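Local coordinates for protein CT_858 (Chlamydia trachomatis, PDB 3DOR) that acts as a secreted chlamydial protease, probably a serine endopeptidase of the S41 type, and assembles as a dimer, at residues B[1-5]-B[194-198]; B[30-34]-B[135-139]; B[96-100]-B[112-116]; B[299-303]-B[342-348]; B[378-382]-B[418-423]. All coordinates share one frame; numbering follows the deposited sequence.

Contact 1: B[1-5]-B[194-198]; sequences SLVCK and LATIA
Val3 carries the closest part of this helix-to-helix packing, setting its CG2 methyl against the first turn of helix 194-197, a short helix at the dimer interface. CG2 lies 3.3 Å from Ala195 N and 3.4 Å from Ala195 CA, the second distance shorter than usual for two carbons, so the methyl presses on the backbone itself. The same methyl touches Leu194 CB at 3.9 Å and is equally far from Ala195 CB. With chi1 at 175°, CG1 takes the place anti to the backbone N, and CG2, anti to the carbonyl carbon, is the branch turned to the other helix. A short, branched side chain suits such a narrow gap, and the small Ala195 lets the backbones come near. Beside it, Leu2 spans a wider gap with its longer chain: its CD2 meets Leu194 CD2 at 4.2 Å and, at the same distance, Ala198 CB. No hydrogen bond crosses between the segments.

Local bonds set up these residues. Ser1 OG accepts from Cys4 N at 3.3 Å in an ST motif, while Lys5 N bonds to Ser1 O, which shapes the first turn of helix 2-20. On the other side, Ala198 N reaches Leu194 O at 2.7 Å and holds the short helical turn, and Leu194 N donates to Thr55 OG1.

Helix 55-67 borders the contact, where Val3 packs on Thr55 and Cys58, while Leu2 rests on Ile201. The beginning of helix 2-20 is thus joined to helix 194-197, whose Leu194 and Ile197 also pack on Trp426 and Gly429 of the second subunit.

Contact 2: B[30-34]-B[135-139]; sequences QYLGW and NHKGT
Leu32 and Asn135 mark the nearest approach of the two backbones, their CA atoms 6.5 Å apart, where the last turn of helix 25-32 meets an irregular loop. The chain leaves the helix at Gly33, whose positive phi of 74° is easy for a residue without a side chain; Gly138 turns the loop in the same way.

Lys137 reaches both Tyr31 and Leu32. Bends at its second and third torsions fold the chain alongside Tyr31, the two side chains sliding past each other in opposite directions. Lys137 CD comes within 3.5 Å of Tyr31 CE2 and, more tightly, 3.4 Å of Leu32 CD2. NZ then stands over the face of the Tyr31 ring, 4.6 Å from its centroid and 16° off the normal, a cation-pi contact. It also donates to Tyr31 O at 3.2 Å, nearly in line with the C=O bond. A positive charge suits this helix end, where the carbonyls would probably favour it.

The loop lies within the PDZ-like part of the chain and leads into helix 140-150. Thr139 is the N-cap of that helix, its side chain capping a backbone N; OG1 also bonds to Glu142 OE2, and Lys137 N to Glu142 OE1.

Leu32 adds apolar packing, CD1 lying 3.8 Å from Asn135 CB. At the far edge Tyr31 OH comes 4.1 Å from Thr139 CG2, and the Tyr31 ring meets that of Trp27 on its own helix.

Contact 3: B[96-100]-B[112-116]; sequences GRFYF and VGDEL
Phe98 to Phe100 run antiparallel to Glu115 and Leu116 as the two arms of a beta hairpin in the PDZ-like domain, and the end-to-end directions of the touching parts are 135° apart. Phe98 O accepts from Leu116 N at 2.8 Å, and Phe100 uses both its backbone groups: its N donates to Asp114 O and its O accepts from Gly113 N, each at 3.0 Å. Between these bonds Tyr99 and Glu115 form a non-hydrogen-bonded pair, their CA atoms 4.5 Å apart. Gly113 and Asp114 together face Phe100 in a pattern that fits a G1 beta bulge, whose first position, here with a phi of 107°, suits glycine.

On the face of Phe98 and Leu116 the packing is apolar, and the Phe100 ring comes up beside Leu116, its CE1 3.7 Å from Leu116 CB, while the edge of the ring lies near Asp114 O. Helix 140-150 packs on this side, Leu147 on Phe98 and Leu150 on Leu116.

The face of Tyr99 and Glu115 is more polar. Glu115 stretches out with CG anti to its own N (chi1 -172°) and crosses Arg97 at about a right angle, so that its OE2 meets the aliphatic part of that chain, 3.2 Å from Arg97 CG, rather than the guanidinium. Arg97 has its salt bridge with Asp95, and Asp114 OD1 accepts from Arg111 N and makes a salt bridge with Arg172.

One water completes the join: it accepts from Phe98 N and donates to Leu116 O, and its other hydrogen goes to Glu115 OE2 at 2.7 Å.

Contact 4: B[299-303]-B[342-348]; sequences PTYSW and PGGSVLY
Tyr301 and Gly344 form a single backbone bridge between two loops of the S41 peptidase domain, a member of the ClpP/crotonase clan. One loop follows strand 290-297; the other leads into helix 346-354, which starts from Ser345 at the N-cap position. Two hydrogen bonds make the bridge: Tyr301 N to Gly343 O and Ser345 N to Tyr301 O, both 2.9 Å long. In each the donor stands above the carbonyl plane, well away from the lone pairs. At Gly344 a CB would run into Tyr301 C and Ser302 N, so a glycine suits the place; its CA lies 3.7 Å from Tyr301 C. Within the first loop Thr300 OG1 accepts from Ser302 N at 3.1 Å, almost straight, an ST turn next to the bridge.

Aromatic contacts lie beyond it. Trp303 CB sits over the centre of the Tyr348 ring, 3.8 Å from its centroid and 11° off the normal, a CH-pi contact. A chi1 of 53° sets CG between the backbone N and the carbonyl carbon and brings CD1 to 3.7 Å from Tyr348 CG; the five-membered ring is turned 43° against the phenol. The indole also meets Trp317 edge-to-face.

For the polar ends, Trp303 NE1 and Ser345 OG share Glu403 OE1, while Tyr301 OH goes to Gln338. A water lies 2.7 Å from Tyr348 OH and donates to Thr300 O at 2.8 Å.

Contact 5: B[378-382]-B[418-423]; sequences ALDWL and FGRQVL. With SO4 (sulfate ion), chain P.
Leu382 and Leu423 both swing CG anti to the carbonyl carbon, chi1 -74° and -69°, and continue extended through the second torsion. This points them at each other tip to tip, Leu382 CD1 lying 3.5 Å from Leu423 CD1. Leu379 comes across Leu423 at about a right angle, its CD2 3.9 Å from Leu423 CD2.

Small residues sit where the segments 378-382 and 418-423 run roughly antiparallel, their axes 148° apart in direction and 8.2 Å at closest approach. Gly419 has no side chain, and Ala378 fits against it, its CB 3.5 Å from Gly419 O. The same methyl also touches Val422 CB at 3.9 Å. Further along, Trp381 CD1 reaches Phe418 CD2 at 3.9 Å, the two ring planes nearly perpendicular.

On the outer side Arg420 NH1 makes a weak hydrogen bond of 3.0 Å to O2 of a sulfate, probably left from crystallisation and also bonded to Ser417 OG. Leu379 packs on Gly190 of the second subunit.

No hydrogen bond links the two segments, so apolar packing holds these turns together; the close approach is consistent with Gly419, where a CB would clash with Ala378 O, and with the small Ala378, while Arg420 turns its charge outward to the sulfate.

How the contacts relate
Contacts 3 and 2 are nested within the chain loop that contact 1 closes, and contacts 4 and 5 follow in series. Contacts 2 and 3 come within about 10 Å at their nearest atoms, with helix 140-150 between them: contact 2 caps its start and contact 3 packs against its Leu147 and Leu150. Contacts 4 and 5 share the S41 range, 24 Å between centres and about 7 Å at their nearest atoms; the sulfate lies at contact 5. Contacts 3 and 5, 53 Å between centres, lie on opposite sides of the chain's centre. Contact 1 is 46 Å from contact 5 between centres, yet meets helix 409-428 of the second subunit.

Contact 1: B[1-5]-B[194-198]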
# COMPACT_ATOMS: atom_id res chain seq x y z
N SER B 1 -18.39 0.27 27.05
CA SER B 1 -18.79 0.79 25.70
C SER B 1 -17.89 0.23 24.60
O SER B 1 -16.66 0.34 24.67
CB SER B 1 -18.72 2.32 25.71
OG SER B 1 -19.01 2.86 24.43
N LEU B 2 -18.50 -0.36 23.58
CA LEU B 2 -17.76 -0.93 22.45
C LEU B 2 -16.98 0.15 21.71
O LEU B 2 -15.77 0.04 21.52
CB LEU B 2 -18.73 -1.61 21.47
CG LEU B 2 -18.07 -2.09 20.17
CD1 LEU B 2 -17.12 -3.23 20.49
CD2 LEU B 2 -19.13 -2.53 19.17
N VAL B 3 -17.70 1.19 21.29
CA VAL B 3 -17.09 2.31 20.57
C VAL B 3 -15.98 2.95 21.39
O VAL B 3 -14.90 3.23 20.87
CB VAL B 3 -18.16 3.37 20.22
CG1 VAL B 3 -17.51 4.58 19.56
CG2 VAL B 3 -19.17 2.77 19.28
N CYS B 4 -16.23 3.17 22.68
CA CYS B 4 -15.24 3.78 23.55
C CYS B 4 -13.99 2.92 23.66
O CYS B 4 -12.87 3.42 23.51
CB CYS B 4 -15.82 4.03 24.94
SG CYS B 4 -14.66 4.79 26.10
N LYS B 5 -14.17 1.63 23.93
CA LYS B 5 -13.04 0.72 24.07
C LYS B 5 -12.18 0.71 22.81
O LYS B 5 -10.96 0.72 22.89
CB LYS B 5 -13.53 -0.70 24.39
CG LYS B 5 -14.17 -0.82 25.77
CD LYS B 5 -14.78 -2.20 26.00
CE LYS B 5 -15.41 -2.28 27.39
NZ LYS B 5 -16.41 -1.18 27.61
N LEU B 194 -21.15 3.27 14.64
CA LEU B 194 -21.05 2.03 15.38
C LEU B 194 -21.78 2.10 16.73
O LEU B 194 -22.29 1.08 17.21
CB LEU B 194 -19.58 1.68 15.60
CG LEU B 194 -19.28 0.24 16.00
CD1 LEU B 194 -19.87 -0.70 14.97
CD2 LEU B 194 -17.78 0.04 16.13
N ALA B 195 -21.82 3.28 17.33
CA ALA B 195 -22.48 3.48 18.62
C ALA B 195 -23.95 3.09 18.54
O ALA B 195 -24.51 2.56 19.50
CB ALA B 195 -22.36 4.93 19.06
N THR B 196 -24.57 3.36 17.40
CA THR B 196 -25.97 3.06 17.17
C THR B 196 -26.18 1.56 16.96
O THR B 196 -27.17 0.99 17.41
CB THR B 196 -26.50 3.79 15.93
OG1 THR B 196 -26.29 5.20 16.09
CG2 THR B 196 -27.98 3.51 15.72
N ILE B 197 -25.23 0.94 16.28
CA ILE B 197 -25.29 -0.48 15.97
C ILE B 197 -24.87 -1.39 17.12
O ILE B 197 -25.34 -2.52 17.23
CB ILE B 197 -24.40 -0.78 14.75
CG1 ILE B 197 -24.88 0.05 13.55
CG2 ILE B 197 -24.42 -2.25 14.42
CD1 ILE B 197 -23.95 -0.01 12.35
N ALA B 198 -24.00 -0.88 17.99
CA ALA B 198 -23.48 -1.64 19.13
C ALA B 198 -24.46 -2.55 19.89
O ALA B 198 -24.22 -3.75 20.03
CB ALA B 198 -22.80 -0.69 20.10

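Contact 2: B[30-34]-B[135-139]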
# COMPACT_ATOMS: atom_id res chain seq x y z
N GLN B 30 9.42 21.30 22.16
CA GLN B 30 10.05 22.59 22.35
C GLN B 30 9.34 23.76 21.67
O GLN B 30 9.25 24.84 22.24
CB GLN B 30 11.50 22.55 21.89
CG GLN B 30 12.26 23.82 22.23
CD GLN B 30 13.72 23.76 21.83
OE1 GLN B 30 14.09 24.12 20.71
NE2 GLN B 30 14.56 23.28 22.75
N TYR B 31 8.84 23.54 20.46
CA TYR B 31 8.16 24.59 19.72
C TYR B 31 6.76 24.87 20.24
O TYR B 31 6.31 26.02 20.24
CB TYR B 31 8.11 24.23 18.23
CG TYR B 31 7.34 25.22 17.38
CD1 TYR B 31 7.83 26.50 17.13
CD2 TYR B 31 6.11 24.86 16.83
CE1 TYR B 31 7.10 27.41 16.34
CE2 TYR B 31 5.39 25.75 16.05
CZ TYR B 31 5.89 27.02 15.81
OH TYR B 31 5.13 27.87 15.05
N LEU B 32 6.08 23.83 20.68
CA LEU B 32 4.72 23.95 21.20
C LEU B 32 4.59 23.73 22.72
O LEU B 32 3.57 24.08 23.30
CB LEU B 32 3.80 22.93 20.52
CG LEU B 32 3.72 22.89 19.00
CD1 LEU B 32 2.81 21.74 18.59
CD2 LEU B 32 3.17 24.21 18.46
N GLY B 33 5.61 23.16 23.35
CA GLY B 33 5.52 22.88 24.77
C GLY B 33 4.58 21.69 24.89
O GLY B 33 3.97 21.42 25.93
N TRP B 34 4.48 20.97 23.77
CA TRP B 34 3.64 19.80 23.66
C TRP B 34 4.24 18.60 24.39
O TRP B 34 5.46 18.46 24.48
CB TRP B 34 3.47 19.47 22.17
CG TRP B 34 2.89 18.14 21.86
CD1 TRP B 34 1.57 17.82 21.75
CD2 TRP B 34 3.63 16.94 21.59
NE1 TRP B 34 1.44 16.49 21.42
CE2 TRP B 34 2.68 15.93 21.32
CE3 TRP B 34 4.99 16.62 21.55
CZ2 TRP B 34 3.06 14.61 21.01
CZ3 TRP B 34 5.37 15.31 21.24
CH2 TRP B 34 4.40 14.33 20.97
N ASN B 135 -2.84 23.34 19.44
CA ASN B 135 -1.66 24.14 19.73
C ASN B 135 -1.42 25.20 18.67
O ASN B 135 -0.28 25.46 18.26
CB ASN B 135 -0.45 23.22 19.87
CG ASN B 135 -0.58 22.29 21.07
OD1 ASN B 135 -0.61 21.06 20.94
ND2 ASN B 135 -0.66 22.89 22.26
N HIS B 136 -2.51 25.83 18.24
CA HIS B 136 -2.48 26.89 17.24
C HIS B 136 -1.49 27.97 17.68
O HIS B 136 -1.48 28.38 18.84
CB HIS B 136 -3.88 27.49 17.10
CG HIS B 136 -3.97 28.58 16.09
ND1 HIS B 136 -4.12 29.90 16.44
CD2 HIS B 136 -3.93 28.55 14.74
CE1 HIS B 136 -4.17 30.64 15.34
NE2 HIS B 136 -4.06 29.84 14.30
N LYS B 137 -0.66 28.42 16.75
CA LYS B 137 0.33 29.44 17.07
C LYS B 137 0.14 30.77 16.35
O LYS B 137 1.04 31.61 16.32
CB LYS B 137 1.73 28.89 16.80
CG LYS B 137 2.00 27.59 17.54
CD LYS B 137 3.35 27.62 18.23
CE LYS B 137 3.40 28.69 19.30
NZ LYS B 137 4.77 28.83 19.86
N GLY B 138 -1.03 30.97 15.76
CA GLY B 138 -1.31 32.22 15.08
C GLY B 138 -0.50 32.54 13.83
O GLY B 138 -0.44 33.70 13.44
N THR B 139 0.13 31.56 13.20
CA THR B 139 0.89 31.85 11.99
C THR B 139 -0.07 32.02 10.80
O THR B 139 -1.17 31.47 10.80
CB THR B 139 1.89 30.73 11.64
OG1 THR B 139 1.18 29.54 11.31
CG2 THR B 139 2.80 30.46 12.82

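Contact 3: B[96-100]-B[112-116]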
# COMPACT_ATOMS: atom_id res chain seq x y z
N GLY B 96 -5.87 42.40 7.23
CA GLY B 96 -6.69 41.57 8.09
C GLY B 96 -8.15 41.37 7.75
O GLY B 96 -8.89 40.76 8.53
N ARG B 97 -8.59 41.85 6.60
CA ARG B 97 -9.99 41.66 6.23
C ARG B 97 -10.17 40.48 5.28
O ARG B 97 -9.27 40.16 4.50
CB ARG B 97 -10.54 42.95 5.61
CG ARG B 97 -10.65 44.10 6.60
CD ARG B 97 -11.15 45.37 5.94
NE ARG B 97 -10.16 45.96 5.04
CZ ARG B 97 -10.39 47.01 4.25
NH1 ARG B 97 -11.59 47.58 4.24
NH2 ARG B 97 -9.43 47.49 3.47
N PHE B 98 -11.33 39.84 5.36
CA PHE B 98 -11.63 38.70 4.51
C PHE B 98 -12.50 39.10 3.34
O PHE B 98 -13.56 39.71 3.54
CB PHE B 98 -12.31 37.60 5.33
CG PHE B 98 -11.46 37.04 6.42
CD1 PHE B 98 -11.36 37.68 7.65
CD2 PHE B 98 -10.72 35.88 6.21
CE1 PHE B 98 -10.53 37.17 8.65
CE2 PHE B 98 -9.89 35.36 7.21
CZ PHE B 98 -9.80 36.01 8.43
N TYR B 99 -12.07 38.78 2.13
CA TYR B 99 -12.82 39.12 0.93
C TYR B 99 -13.18 37.92 0.07
O TYR B 99 -12.41 36.97 -0.04
CB TYR B 99 -12.03 40.09 0.05
CG TYR B 99 -11.72 41.41 0.70
CD1 TYR B 99 -10.55 41.59 1.44
CD2 TYR B 99 -12.60 42.48 0.58
CE1 TYR B 99 -10.28 42.82 2.06
CE2 TYR B 99 -12.34 43.71 1.19
CZ TYR B 99 -11.18 43.86 1.93
OH TYR B 99 -10.93 45.06 2.55
N PHE B 100 -14.37 37.97 -0.54
CA PHE B 100 -14.81 36.91 -1.42
C PHE B 100 -14.04 37.11 -2.73
O PHE B 100 -14.06 38.21 -3.30
CB PHE B 100 -16.32 37.02 -1.69
CG PHE B 100 -17.18 36.60 -0.52
CD1 PHE B 100 -17.51 37.50 0.49
CD2 PHE B 100 -17.63 35.29 -0.41
CE1 PHE B 100 -18.28 37.11 1.58
CE2 PHE B 100 -18.40 34.89 0.68
CZ PHE B 100 -18.73 35.80 1.68
N VAL B 112 -17.95 39.31 -5.88
CA VAL B 112 -16.52 39.24 -5.65
C VAL B 112 -16.19 40.65 -5.15
O VAL B 112 -16.68 41.63 -5.71
CB VAL B 112 -15.75 39.00 -6.97
CG1 VAL B 112 -14.28 39.36 -6.79
CG2 VAL B 112 -15.91 37.56 -7.40
N GLY B 113 -15.39 40.75 -4.10
CA GLY B 113 -15.05 42.06 -3.58
C GLY B 113 -15.74 42.38 -2.27
O GLY B 113 -15.34 43.31 -1.56
N ASP B 114 -16.79 41.63 -1.95
CA ASP B 114 -17.54 41.81 -0.70
C ASP B 114 -16.64 41.39 0.44
O ASP B 114 -15.81 40.47 0.29
CB ASP B 114 -18.77 40.90 -0.66
CG ASP B 114 -19.87 41.34 -1.59
OD1 ASP B 114 -20.78 40.51 -1.84
OD2 ASP B 114 -19.84 42.49 -2.06
N GLU B 115 -16.79 42.04 1.59
CA GLU B 115 -16.00 41.68 2.75
C GLU B 115 -16.87 40.80 3.62
O GLU B 115 -18.04 41.12 3.85
CB GLU B 115 -15.59 42.92 3.55
CG GLU B 115 -14.60 42.59 4.66
CD GLU B 115 -14.36 43.72 5.65
OE1 GLU B 115 -14.74 44.88 5.36
OE2 GLU B 115 -13.79 43.45 6.73
N LEU B 116 -16.32 39.67 4.07
CA LEU B 116 -17.07 38.77 4.93
C LEU B 116 -16.90 39.28 6.35
O LEU B 116 -15.77 39.42 6.84
CB LEU B 116 -16.53 37.34 4.83
CG LEU B 116 -17.18 36.32 5.77
CD1 LEU B 116 -18.69 36.32 5.57
CD2 LEU B 116 -16.61 34.93 5.51
O HOH W 1 -13.26 40.81 7.12

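Contact 4: B[299-303]-B[342-348]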
# COMPACT_ATOMS: atom_id res chain seq x y z
N PRO B 299 2.84 24.08 -10.22
CA PRO B 299 1.68 23.84 -9.36
C PRO B 299 1.77 22.78 -8.27
O PRO B 299 1.15 22.92 -7.21
CB PRO B 299 0.58 23.54 -10.39
CG PRO B 299 1.32 22.71 -11.39
CD PRO B 299 2.68 23.40 -11.52
N THR B 300 2.53 21.73 -8.52
CA THR B 300 2.67 20.65 -7.55
C THR B 300 3.94 19.87 -7.86
O THR B 300 4.46 19.95 -8.98
CB THR B 300 1.49 19.67 -7.63
OG1 THR B 300 1.73 18.57 -6.75
CG2 THR B 300 1.33 19.13 -9.05
N TYR B 301 4.43 19.12 -6.88
CA TYR B 301 5.61 18.30 -7.09
C TYR B 301 5.25 16.82 -7.19
O TYR B 301 6.13 15.96 -7.28
CB TYR B 301 6.68 18.57 -6.02
CG TYR B 301 7.27 19.96 -6.16
CD1 TYR B 301 6.85 21.00 -5.33
CD2 TYR B 301 8.19 20.27 -7.17
CE1 TYR B 301 7.32 22.32 -5.51
CE2 TYR B 301 8.67 21.58 -7.35
CZ TYR B 301 8.22 22.60 -6.52
OH TYR B 301 8.63 23.90 -6.70
N SER B 302 3.97 16.52 -7.17
CA SER B 302 3.57 15.13 -7.37
C SER B 302 3.10 15.21 -8.82
O SER B 302 1.92 15.43 -9.11
CB SER B 302 2.44 14.71 -6.40
OG SER B 302 1.23 15.37 -6.69
N TRP B 303 4.06 15.10 -9.72
CA TRP B 303 3.81 15.22 -11.15
C TRP B 303 2.62 14.47 -11.71
O TRP B 303 1.96 14.94 -12.63
CB TRP B 303 5.07 14.83 -11.94
CG TRP B 303 5.63 13.49 -11.58
CD1 TRP B 303 6.43 13.19 -10.50
CD2 TRP B 303 5.46 12.27 -12.30
NE1 TRP B 303 6.77 11.86 -10.52
CE2 TRP B 303 6.18 11.27 -11.61
CE3 TRP B 303 4.76 11.92 -13.46
CZ2 TRP B 303 6.24 9.95 -12.06
CZ3 TRP B 303 4.81 10.61 -13.91
CH2 TRP B 303 5.54 9.63 -13.20
N PRO B 342 1.11 22.01 -2.90
CA PRO B 342 1.11 20.99 -1.84
C PRO B 342 2.38 20.17 -1.63
O PRO B 342 2.43 19.37 -0.70
CB PRO B 342 -0.05 20.10 -2.23
CG PRO B 342 0.12 20.03 -3.74
CD PRO B 342 0.39 21.51 -4.09
N GLY B 343 3.39 20.36 -2.47
CA GLY B 343 4.60 19.57 -2.32
C GLY B 343 4.49 18.32 -3.19
O GLY B 343 3.79 18.34 -4.20
N GLY B 344 5.16 17.24 -2.81
CA GLY B 344 5.08 16.03 -3.60
C GLY B 344 6.29 15.12 -3.55
O GLY B 344 6.74 14.71 -2.47
N SER B 345 6.83 14.82 -4.73
CA SER B 345 7.99 13.94 -4.87
C SER B 345 9.32 14.67 -4.83
O SER B 345 9.58 15.58 -5.63
CB SER B 345 7.88 13.15 -6.18
OG SER B 345 9.02 12.33 -6.40
N VAL B 346 10.18 14.25 -3.90
CA VAL B 346 11.50 14.84 -3.73
C VAL B 346 12.39 14.69 -4.97
O VAL B 346 13.10 15.63 -5.37
CB VAL B 346 12.23 14.19 -2.52
CG1 VAL B 346 13.57 14.87 -2.30
CG2 VAL B 346 11.38 14.32 -1.25
N LEU B 347 12.37 13.52 -5.59
CA LEU B 347 13.20 13.29 -6.77
C LEU B 347 12.77 14.18 -7.93
O LEU B 347 13.61 14.68 -8.69
CB LEU B 347 13.15 11.81 -7.18
CG LEU B 347 13.81 10.81 -6.21
CD1 LEU B 347 13.42 9.39 -6.61
CD2 LEU B 347 15.33 10.97 -6.21
N TYR B 348 11.46 14.39 -8.07
CA TYR B 348 10.93 15.25 -9.13
C TYR B 348 11.32 16.70 -8.84
O TYR B 348 11.70 17.45 -9.75
CB TYR B 348 9.42 15.12 -9.20
CG TYR B 348 8.76 16.07 -10.17
CD1 TYR B 348 8.96 15.94 -11.55
CD2 TYR B 348 7.90 17.07 -9.72
CE1 TYR B 348 8.32 16.79 -12.46
CE2 TYR B 348 7.24 17.92 -10.61
CZ TYR B 348 7.45 17.77 -11.98
OH TYR B 348 6.78 18.58 -12.87
O HOH W 2 4.88 20.08 -11.78

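Contact 5: B[378-382]-B[418-423]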
# COMPACT_ATOMS: atom_id res chain seq x y z
N ALA B 378 18.18 0.55 3.29
CA ALA B 378 19.61 0.85 3.17
C ALA B 378 20.37 -0.34 2.57
O ALA B 378 21.18 -0.17 1.65
CB ALA B 378 20.18 1.22 4.54
N LEU B 379 20.10 -1.53 3.11
CA LEU B 379 20.73 -2.74 2.63
C LEU B 379 20.41 -2.96 1.15
O LEU B 379 21.29 -3.28 0.35
CB LEU B 379 20.24 -3.95 3.44
CG LEU B 379 20.68 -4.07 4.90
CD1 LEU B 379 19.92 -5.20 5.59
CD2 LEU B 379 22.18 -4.33 4.96
N ASP B 380 19.15 -2.78 0.79
CA ASP B 380 18.75 -2.98 -0.60
C ASP B 380 19.46 -2.02 -1.56
O ASP B 380 19.92 -2.44 -2.63
CB ASP B 380 17.23 -2.86 -0.75
CG ASP B 380 16.51 -3.97 0.00
OD1 ASP B 380 17.15 -5.00 0.29
OD2 ASP B 380 15.31 -3.81 0.30
N TRP B 381 19.57 -0.75 -1.20
CA TRP B 381 20.28 0.19 -2.06
C TRP B 381 21.69 -0.33 -2.30
O TRP B 381 22.21 -0.30 -3.42
CB TRP B 381 20.38 1.58 -1.41
CG TRP B 381 19.14 2.43 -1.53
CD1 TRP B 381 18.39 2.93 -0.51
CD2 TRP B 381 18.53 2.88 -2.74
NE1 TRP B 381 17.34 3.68 -1.01
CE2 TRP B 381 17.41 3.66 -2.38
CE3 TRP B 381 18.82 2.70 -4.10
CZ2 TRP B 381 16.57 4.26 -3.33
CZ3 TRP B 381 18.00 3.30 -5.05
CH2 TRP B 381 16.88 4.07 -4.66
N LEU B 382 22.33 -0.82 -1.23
CA LEU B 382 23.69 -1.32 -1.33
C LEU B 382 23.81 -2.58 -2.19
O LEU B 382 24.72 -2.67 -3.01
CB LEU B 382 24.28 -1.55 0.06
CG LEU B 382 24.66 -0.26 0.81
CD1 LEU B 382 24.91 -0.56 2.28
CD2 LEU B 382 25.89 0.35 0.17
N PHE B 418 24.16 6.84 1.26
CA PHE B 418 22.94 6.90 2.05
C PHE B 418 22.77 5.61 2.85
O PHE B 418 22.49 5.64 4.05
CB PHE B 418 21.73 7.09 1.13
CG PHE B 418 20.40 7.00 1.85
CD1 PHE B 418 19.88 8.10 2.52
CD2 PHE B 418 19.69 5.80 1.86
CE1 PHE B 418 18.67 8.02 3.19
CE2 PHE B 418 18.48 5.71 2.54
CZ PHE B 418 17.96 6.83 3.21
N GLY B 419 22.90 4.47 2.17
CA GLY B 419 22.75 3.19 2.84
C GLY B 419 23.72 3.05 4.01
O GLY B 419 23.32 2.67 5.11
N ARG B 420 24.99 3.36 3.77
CA ARG B 420 25.99 3.26 4.83
C ARG B 420 25.69 4.14 6.03
O ARG B 420 25.87 3.71 7.17
CB ARG B 420 27.37 3.64 4.30
CG ARG B 420 27.90 2.76 3.21
CD ARG B 420 29.23 3.31 2.73
NE ARG B 420 29.50 2.91 1.36
CZ ARG B 420 29.81 3.76 0.39
NH1 ARG B 420 29.90 5.06 0.65
NH2 ARG B 420 30.04 3.30 -0.84
N GLN B 421 25.25 5.37 5.79
CA GLN B 421 24.98 6.28 6.90
C GLN B 421 23.80 5.81 7.73
O GLN B 421 23.81 5.94 8.96
CB GLN B 421 24.73 7.71 6.39
CG GLN B 421 25.93 8.36 5.73
CD GLN B 421 25.60 9.76 5.22
OE1 GLN B 421 25.17 10.63 5.99
NE2 GLN B 421 25.81 9.98 3.93
N VAL B 422 22.79 5.26 7.08
CA VAL B 422 21.63 4.75 7.80
C VAL B 422 22.06 3.54 8.63
O VAL B 422 21.75 3.45 9.82
CB VAL B 422 20.49 4.34 6.83
CG1 VAL B 422 19.36 3.66 7.60
CG2 VAL B 422 19.96 5.58 6.13
N LEU B 423 22.79 2.62 8.01
CA LEU B 423 23.27 1.43 8.72
C LEU B 423 24.17 1.82 9.89
O LEU B 423 24.14 1.20 10.95
CB LEU B 423 24.04 0.51 7.77
CG LEU B 423 23.24 -0.19 6.67
CD1 LEU B 423 24.20 -0.91 5.73
CD2 LEU B 423 22.24 -1.17 7.30
S SO4 P . 30.01 7.54 3.68
O1 SO4 P . 29.15 8.62 4.29
O2 SO4 P . 29.93 7.65 2.18
O3 SO4 P . 31.45 7.70 4.06
O4 SO4 P . 29.51 6.23 4.18